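Local coordinates for protein superoxide dismutase (Clostridium difficile, PDB 3TJT) that probably converts superoxide radicals to hydrogen peroxide and oxygen, as an iron-containing member of the iron/manganese superoxide dismutase family, at residues 112-117 / 192-197; 123-128 / 183-188. All coordinates share one frame; numbering follows the deposited sequence.

Interaction 1 of 2, residues 112-117 / 192-197; sequences GSFEKF and VNWNGA
The backbones of F114 and W194 stay well apart, 12.3 Å from CA to CA, and three aromatic side chains bridge the distance between the first turns of helices 114-127 and 194-202. F114 meets W194 in an offset edge-to-face pair: the edge of the phenylalanine is turned toward the face of the six-membered ring of the indole, with the planes at 72° and the ring centroids 5.6 Å apart. The closest atoms are F114 CE1 and W194 CZ2, at 3.6 Å. F117, one helical turn on, reaches the outer rim of the same indole, its CE2 lying 3.8 Å from W194 CH2 and near the indole plane. The two phenylalanines thus share the far end of the tryptophan, which points at them from the other helix. In F114 the ring stands trans to the backbone N (chi1 -179°), and this extends it away from its own helix toward the indole. V192 CG1, from the tryptophan's own segment, packs against one indole face, toward its rim.

S113 and N193 are the N-cap residues of the two helices. S113 OG accepts from K116 N at 3.1 Å, and N193 OD1 accepts from G196 N at 3.0 Å, the amide N sitting well above the asparagine carbonyl plane. The contact is structural packing within the C-terminal alpha/beta domain, away from the metal site. I107 of helix 101-111 touches both F117 and W194, as does I164 of strand 161-167, so the aromatic cluster joins the two helix starts to a third helix and to the antiparallel sheet.

Interaction 2 of 2, residues 123-128 / 183-188; sequences KSALDV and EYIDNW
A125 and I185 form the centre of a small apolar helix-helix contact in the alpha/beta C-terminal domain of the iron/manganese superoxide dismutase fold, between the last turn of helix 114-127 and helix 181-188. Their CA atoms are 7.2 Å apart, a close approach made possible by the short alanine side chain. The longer branch of I185 does the reaching: CG1 lies opposite the carbonyl carbon (chi1 -64°), and the trans chi2 of 162° stretches CD1 out to the other helix. I185 CD1 comes to 3.6 Å from A125 CB, and I185 CG1 behind it lies 4.0 Å from the same A125 CB. I185 CD1 also touches the backbone at the next residue, 3.5 Å from L126 N, and therefore sits against the helix surface itself. L126 borders the contact with its CB, 4.1 Å from I185 CD1, and its side chain runs at about a right angle to that of I185. With the leucine CG trans to its own N and chi2 at 70°, L126 CD1 comes to 4.2 Å from I185 CD1.

L166 of strand 161-167 and Q122 of helix 114-127 also touch I185. R181 NH1 hydrogen-bonds to both A125 O and V128 O, a polar tie between the same two helices at the end of helix 114-127. On the exposed side of that helix, K123 and D127 form a salt bridge one turn apart, with K123 NZ lying 2.8 Å from D127 OD2 and meeting the syn lone pair of that oxygen.

In the fold
Helix 114-127 takes part in both contacts, with its first turn in interaction 1 and its last in interaction 2, about 15 Å between their centres. Its partners, helices 181-188 and 194-202, follow each other in the chain, so the long helix spans two consecutive C-terminal elements. Strand 161-167 is common ground for both. That strand ends at D167, an iron ligand together with H30, H85 and H171, and Y184 of segment 183-188 hydrogen-bonds through its OH to D167 O. Interaction 2 is the closer of the two to this site, the A125 side chain lying about 9 Å from that of D167 and the I185 side chain about 13 Å from the iron; interaction 1 lies away from it.

Interaction 1 of 2, residues 112-117 / 192-197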
ATOM      1  N   GLY A 112      -8.956  -5.058  29.363  1.00 30.00           N
ATOM      2  CA  GLY A 112      -8.319  -5.341  30.640  1.00 30.32           C
ATOM      3  C   GLY A 112      -7.614  -4.130  31.229  1.00 34.91           C
ATOM      4  O   GLY A 112      -7.732  -3.840  32.424  1.00 29.88           O
ATOM      5  N   SER A 113      -6.870  -3.419  30.388  1.00 30.10           N
ATOM      6  CA  SER A 113      -6.185  -2.203  30.813  1.00 29.99           C
ATOM      7  C   SER A 113      -5.814  -1.381  29.592  1.00 30.33           C
ATOM      8  O   SER A 113      -5.863  -1.882  28.464  1.00 25.40           O
ATOM      9  CB  SER A 113      -4.916  -2.542  31.592  1.00 31.98           C
ATOM     10  OG  SER A 113      -3.927  -3.072  30.728  1.00 32.66           O
ATOM     11  N   PHE A 114      -5.431  -0.128  29.811  1.00 26.96           N
ATOM     12  CA  PHE A 114      -5.017   0.716  28.696  1.00 27.72           C
ATOM     13  C   PHE A 114      -3.760   0.147  28.043  1.00 27.08           C
ATOM     14  O   PHE A 114      -3.622   0.166  26.817  1.00 25.46           O
ATOM     15  CB  PHE A 114      -4.768   2.159  29.144  1.00 25.25           C
ATOM     16  CG  PHE A 114      -4.361   3.072  28.020  1.00 27.24           C
ATOM     17  CD1 PHE A 114      -5.310   3.614  27.176  1.00 25.27           C
ATOM     18  CD2 PHE A 114      -3.025   3.367  27.795  1.00 29.72           C
ATOM     19  CE1 PHE A 114      -4.939   4.447  26.132  1.00 24.19           C
ATOM     20  CE2 PHE A 114      -2.643   4.198  26.747  1.00 27.45           C
ATOM     21  CZ  PHE A 114      -3.606   4.741  25.918  1.00 26.52           C
ATOM     22  N   GLU A 115      -2.839  -0.346  28.865  1.00 29.13           N
ATOM     23  CA  GLU A 115      -1.581  -0.873  28.352  1.00 32.13           C
ATOM     24  C   GLU A 115      -1.802  -2.084  27.448  1.00 31.16           C
ATOM     25  O   GLU A 115      -1.113  -2.245  26.438  1.00 28.70           O
ATOM     26  CB  GLU A 115      -0.629  -1.232  29.495  1.00 35.23           C
ATOM     27  CG  GLU A 115       0.690  -1.847  29.027  1.00 39.61           C
ATOM     28  CD  GLU A 115       1.451  -0.959  28.043  1.00 51.89           C
ATOM     29  OE1 GLU A 115       1.469   0.280  28.231  1.00 47.04           O
ATOM     30  OE2 GLU A 115       2.040  -1.504  27.082  1.00 53.34           O
ATOM     31  N   LYS A 116      -2.753  -2.937  27.817  1.00 26.86           N
ATOM     32  CA  LYS A 116      -3.075  -4.102  26.993  1.00 27.26           C
ATOM     33  C   LYS A 116      -3.740  -3.678  25.689  1.00 24.27           C
ATOM     34  O   LYS A 116      -3.451  -4.234  24.625  1.00 26.34           O
ATOM     35  CB  LYS A 116      -3.967  -5.083  27.753  1.00 28.05           C
ATOM     36  CG  LYS A 116      -3.217  -5.915  28.782  1.00 35.65           C
ATOM     37  CD  LYS A 116      -4.176  -6.749  29.615  1.00 37.66           C
ATOM     38  CE  LYS A 116      -3.422  -7.609  30.612  1.00 43.44           C
ATOM     39  NZ  LYS A 116      -4.359  -8.357  31.499  1.00 49.60           N
ATOM     40  N   PHE A 117      -4.636  -2.699  25.774  1.00 23.57           N
ATOM     41  CA  PHE A 117      -5.233  -2.122  24.577  1.00 22.38           C
ATOM     42  C   PHE A 117      -4.145  -1.582  23.639  1.00 24.13           C
ATOM     43  O   PHE A 117      -4.156  -1.837  22.427  1.00 21.41           O
ATOM     44  CB  PHE A 117      -6.183  -0.970  24.915  1.00 20.92           C
ATOM     45  CG  PHE A 117      -6.312   0.020  23.797  1.00 22.44           C
ATOM     46  CD1 PHE A 117      -7.016  -0.308  22.650  1.00 20.11           C
ATOM     47  CD2 PHE A 117      -5.674   1.252  23.860  1.00 22.02           C
ATOM     48  CE1 PHE A 117      -7.110   0.584  21.594  1.00 21.67           C
ATOM     49  CE2 PHE A 117      -5.759   2.149  22.804  1.00 23.27           C
ATOM     50  CZ  PHE A 117      -6.481   1.816  21.672  1.00 22.14           C
ATOM     51  N   VAL A 192      -2.527  11.278  19.750  1.00 17.32           N
ATOM     52  CA  VAL A 192      -3.932  10.853  19.737  1.00 17.99           C
ATOM     53  C   VAL A 192      -4.787  11.829  20.541  1.00 18.90           C
ATOM     54  O   VAL A 192      -4.437  12.189  21.671  1.00 19.62           O
ATOM     55  CB  VAL A 192      -4.112   9.438  20.305  1.00 19.22           C
ATOM     56  CG1 VAL A 192      -5.613   9.105  20.441  1.00 20.98           C
ATOM     57  CG2 VAL A 192      -3.418   8.413  19.423  1.00 20.32           C
ATOM     58  N   ASN A 193      -5.898  12.268  19.955  1.00 17.81           N
ATOM     59  CA  ASN A 193      -6.832  13.164  20.636  1.00 17.76           C
ATOM     60  C   ASN A 193      -7.894  12.356  21.383  1.00 21.27           C
ATOM     61  O   ASN A 193      -8.932  11.997  20.823  1.00 18.20           O
ATOM     62  CB  ASN A 193      -7.493  14.121  19.634  1.00 18.58           C
ATOM     63  CG  ASN A 193      -8.443  15.115  20.304  1.00 22.25           C
ATOM     64  OD1 ASN A 193      -8.695  15.039  21.504  1.00 21.87           O
ATOM     65  ND2 ASN A 193      -8.979  16.041  19.522  1.00 25.94           N
ATOM     66  N   TRP A 194      -7.628  12.074  22.651  1.00 19.09           N
ATOM     67  CA  TRP A 194      -8.524  11.235  23.444  1.00 19.75           C
ATOM     68  C   TRP A 194      -9.862  11.907  23.729  1.00 21.53           C
ATOM     69  O   TRP A 194     -10.868  11.223  23.924  1.00 20.88           O
ATOM     70  CB  TRP A 194      -7.841  10.746  24.730  1.00 19.75           C
ATOM     71  CG  TRP A 194      -6.833   9.692  24.419  1.00 20.56           C
ATOM     72  CD1 TRP A 194      -5.472   9.811  24.454  1.00 19.99           C
ATOM     73  CD2 TRP A 194      -7.111   8.365  23.950  1.00 20.59           C
ATOM     74  NE1 TRP A 194      -4.885   8.628  24.050  1.00 20.90           N
ATOM     75  CE2 TRP A 194      -5.871   7.725  23.743  1.00 19.14           C
ATOM     76  CE3 TRP A 194      -8.291   7.655  23.700  1.00 21.47           C
ATOM     77  CZ2 TRP A 194      -5.775   6.405  23.286  1.00 21.30           C
ATOM     78  CZ3 TRP A 194      -8.197   6.343  23.253  1.00 22.09           C
ATOM     79  CH2 TRP A 194      -6.947   5.733  23.052  1.00 20.17           C
ATOM     80  N   ASN A 195      -9.886  13.236  23.750  1.00 20.25           N
ATOM     81  CA  ASN A 195     -11.161  13.942  23.905  1.00 21.76           C
ATOM     82  C   ASN A 195     -12.043  13.766  22.672  1.00 21.80           C
ATOM     83  O   ASN A 195     -13.256  13.575  22.786  1.00 22.40           O
ATOM     84  CB  ASN A 195     -10.940  15.424  24.208  1.00 22.40           C
ATOM     85  CG  ASN A 195     -10.138  15.636  25.484  1.00 20.61           C
ATOM     86  OD1 ASN A 195     -10.138  14.788  26.373  1.00 25.25           O
ATOM     87  ND2 ASN A 195      -9.438  16.762  25.569  1.00 23.34           N
ATOM     88  N   GLY A 196     -11.424  13.813  21.497  1.00 21.54           N
ATOM     89  CA  GLY A 196     -12.138  13.549  20.258  1.00 21.29           C
ATOM     90  C   GLY A 196     -12.608  12.103  20.219  1.00 19.61           C
ATOM     91  O   GLY A 196     -13.736  11.817  19.799  1.00 20.87           O
ATOM     92  N   ALA A 197     -11.751  11.190  20.666  1.00 18.44           N
ATOM     93  CA  ALA A 197     -12.109   9.779  20.737  1.00 19.96           C
ATOM     94  C   ALA A 197     -13.329   9.582  21.642  1.00 23.64           C
ATOM     95  O   ALA A 197     -14.242   8.818  21.315  1.00 20.44           O
ATOM     96  CB  ALA A 197     -10.943   8.950  21.234  1.00 20.31           C
TER

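Interaction 2 of 2, residues 123-128 / 183-188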
ATOM      1  N   LYS A 123       0.415  -3.780  17.661  1.00 21.15           N
ATOM      2  CA  LYS A 123       0.690  -4.991  16.889  1.00 22.14           C
ATOM      3  C   LYS A 123      -0.188  -5.091  15.642  1.00 22.69           C
ATOM      4  O   LYS A 123       0.285  -5.481  14.567  1.00 20.67           O
ATOM      5  CB  LYS A 123       0.512  -6.242  17.747  1.00 26.24           C
ATOM      6  CG  LYS A 123       0.973  -7.510  17.040  1.00 29.70           C
ATOM      7  CD  LYS A 123       0.890  -8.715  17.955  1.00 35.39           C
ATOM      8  CE  LYS A 123       1.764  -9.855  17.437  1.00 45.14           C
ATOM      9  NZ  LYS A 123       1.409 -10.270  16.050  1.00 43.55           N
ATOM     10  N   SER A 124      -1.465  -4.755  15.781  1.00 20.98           N
ATOM     11  CA  SER A 124      -2.362  -4.785  14.628  1.00 20.56           C
ATOM     12  C   SER A 124      -1.909  -3.799  13.562  1.00 20.33           C
ATOM     13  O   SER A 124      -1.915  -4.120  12.371  1.00 19.90           O
ATOM     14  CB  SER A 124      -3.815  -4.508  15.034  1.00 24.02           C
ATOM     15  OG  SER A 124      -4.323  -5.573  15.828  1.00 27.26           O
ATOM     16  N   ALA A 125      -1.512  -2.603  13.994  1.00 19.25           N
ATOM     17  CA  ALA A 125      -1.013  -1.583  13.074  1.00 18.70           C
ATOM     18  C   ALA A 125       0.273  -2.048  12.380  1.00 17.14           C
ATOM     19  O   ALA A 125       0.469  -1.821  11.175  1.00 19.29           O
ATOM     20  CB  ALA A 125      -0.761  -0.272  13.827  1.00 17.43           C
ATOM     21  N   LEU A 126       1.147  -2.696  13.141  1.00 17.70           N
ATOM     22  CA  LEU A 126       2.425  -3.149  12.598  1.00 21.23           C
ATOM     23  C   LEU A 126       2.232  -4.256  11.573  1.00 23.64           C
ATOM     24  O   LEU A 126       2.982  -4.354  10.605  1.00 23.18           O
ATOM     25  CB  LEU A 126       3.336  -3.641  13.722  1.00 22.79           C
ATOM     26  CG  LEU A 126       4.766  -3.989  13.302  1.00 24.59           C
ATOM     27  CD1 LEU A 126       5.520  -2.717  12.952  1.00 24.42           C
ATOM     28  CD2 LEU A 126       5.484  -4.776  14.401  1.00 26.56           C
ATOM     29  N   ASP A 127       1.216  -5.085  11.789  1.00 21.22           N
ATOM     30  CA  ASP A 127       1.013  -6.273  10.964  1.00 24.91           C
ATOM     31  C   ASP A 127       0.185  -6.048   9.688  1.00 23.08           C
ATOM     32  O   ASP A 127       0.047  -6.962   8.875  1.00 24.45           O
ATOM     33  CB  ASP A 127       0.398  -7.404  11.798  1.00 23.29           C
ATOM     34  CG  ASP A 127       1.370  -7.986  12.820  1.00 29.65           C
ATOM     35  OD1 ASP A 127       2.570  -7.633  12.803  1.00 32.40           O
ATOM     36  OD2 ASP A 127       0.927  -8.807  13.654  1.00 34.41           O
ATOM     37  N   VAL A 128      -0.367  -4.851   9.497  1.00 19.20           N
ATOM     38  CA  VAL A 128      -1.084  -4.568   8.263  1.00 17.47           C
ATOM     39  C   VAL A 128      -0.115  -4.769   7.106  1.00 19.53           C
ATOM     40  O   VAL A 128       0.974  -4.180   7.091  1.00 18.36           O
ATOM     41  CB  VAL A 128      -1.635  -3.127   8.214  1.00 16.90           C
ATOM     42  CG1 VAL A 128      -2.107  -2.787   6.813  1.00 18.38           C
ATOM     43  CG2 VAL A 128      -2.777  -2.953   9.232  1.00 17.19           C
ATOM     44  N   GLU A 183       8.284   2.639  14.785  1.00 21.44           N
ATOM     45  CA  GLU A 183       8.595   3.896  15.463  1.00 19.40           C
ATOM     46  C   GLU A 183       7.504   4.929  15.234  1.00 19.32           C
ATOM     47  O   GLU A 183       7.177   5.710  16.127  1.00 20.36           O
ATOM     48  CB  GLU A 183       9.944   4.448  14.994  1.00 22.19           C
ATOM     49  CG  GLU A 183      11.120   3.570  15.397  1.00 28.19           C
ATOM     50  CD  GLU A 183      12.441   4.035  14.805  1.00 29.35           C
ATOM     51  OE1 GLU A 183      12.455   5.063  14.105  1.00 28.34           O
ATOM     52  OE2 GLU A 183      13.465   3.357  15.038  1.00 34.01           O
ATOM     53  N   TYR A 184       6.953   4.936  14.026  1.00 17.25           N
ATOM     54  CA  TYR A 184       5.830   5.802  13.693  1.00 16.59           C
ATOM     55  C   TYR A 184       4.631   5.481  14.580  1.00 19.75           C
ATOM     56  O   TYR A 184       3.999   6.378  15.142  1.00 18.71           O
ATOM     57  CB  TYR A 184       5.462   5.605  12.224  1.00 17.73           C
ATOM     58  CG  TYR A 184       4.118   6.156  11.779  1.00 17.07           C
ATOM     59  CD1 TYR A 184       3.842   7.520  11.818  1.00 16.94           C
ATOM     60  CD2 TYR A 184       3.145   5.304  11.264  1.00 15.75           C
ATOM     61  CE1 TYR A 184       2.607   8.021  11.366  1.00 18.19           C
ATOM     62  CE2 TYR A 184       1.929   5.780  10.820  1.00 15.95           C
ATOM     63  CZ  TYR A 184       1.659   7.135  10.871  1.00 17.19           C
ATOM     64  OH  TYR A 184       0.447   7.584  10.409  1.00 16.43           O
ATOM     65  N   ILE A 185       4.323   4.195  14.702  1.00 18.09           N
ATOM     66  CA  ILE A 185       3.173   3.768  15.498  1.00 17.41           C
ATOM     67  C   ILE A 185       3.339   4.184  16.956  1.00 21.37           C
ATOM     68  O   ILE A 185       2.438   4.772  17.559  1.00 21.74           O
ATOM     69  CB  ILE A 185       2.963   2.245  15.404  1.00 19.54           C
ATOM     70  CG1 ILE A 185       2.612   1.863  13.960  1.00 19.85           C
ATOM     71  CG2 ILE A 185       1.874   1.798  16.375  1.00 22.01           C
ATOM     72  CD1 ILE A 185       2.802   0.378  13.646  1.00 19.84           C
ATOM     73  N   ASP A 186       4.502   3.899  17.521  1.00 20.16           N
ATOM     74  CA  ASP A 186       4.748   4.256  18.913  1.00 24.54           C
ATOM     75  C   ASP A 186       4.654   5.768  19.141  1.00 22.56           C
ATOM     76  O   ASP A 186       4.032   6.219  20.104  1.00 24.23           O
ATOM     77  CB  ASP A 186       6.107   3.736  19.376  1.00 28.10           C
ATOM     78  CG  ASP A 186       6.250   3.767  20.887  1.00 37.65           C
ATOM     79  OD1 ASP A 186       5.373   3.211  21.591  1.00 36.36           O
ATOM     80  OD2 ASP A 186       7.236   4.351  21.369  1.00 40.50           O
ATOM     81  N   ASN A 187       5.250   6.549  18.249  1.00 20.10           N
ATOM     82  CA  ASN A 187       5.222   8.002  18.389  1.00 19.10           C
ATOM     83  C   ASN A 187       3.832   8.595  18.231  1.00 22.86           C
ATOM     84  O   ASN A 187       3.522   9.629  18.817  1.00 20.07           O
ATOM     85  CB  ASN A 187       6.188   8.659  17.410  1.00 22.02           C
ATOM     86  CG  ASN A 187       7.573   8.816  17.991  1.00 32.06           C
ATOM     87  OD1 ASN A 187       7.763   8.682  19.200  1.00 37.57           O
ATOM     88  ND2 ASN A 187       8.547   9.096  17.141  1.00 34.01           N
ATOM     89  N   TRP A 188       2.993   7.934  17.440  1.00 19.49           N
ATOM     90  CA  TRP A 188       1.671   8.467  17.145  1.00 20.40           C
ATOM     91  C   TRP A 188       0.804   8.595  18.400  1.00 17.60           C
ATOM     92  O   TRP A 188      -0.060   9.470  18.479  1.00 18.93           O
ATOM     93  CB  TRP A 188       0.986   7.593  16.096  1.00 18.29           C
ATOM     94  CG  TRP A 188      -0.395   8.021  15.732  1.00 17.07           C
ATOM     95  CD1 TRP A 188      -0.751   9.083  14.960  1.00 16.28           C
ATOM     96  CD2 TRP A 188      -1.617   7.359  16.096  1.00 17.50           C
ATOM     97  NE1 TRP A 188      -2.119   9.133  14.826  1.00 17.26           N
ATOM     98  CE2 TRP A 188      -2.672   8.088  15.518  1.00 17.60           C
ATOM     99  CE3 TRP A 188      -1.912   6.221  16.849  1.00 19.20           C
ATOM    100  CZ2 TRP A 188      -4.006   7.715  15.666  1.00 16.78           C
ATOM    101  CZ3 TRP A 188      -3.243   5.853  17.002  1.00 20.79           C
ATOM    102  CH2 TRP A 188      -4.272   6.602  16.416  1.00 18.26           C
TER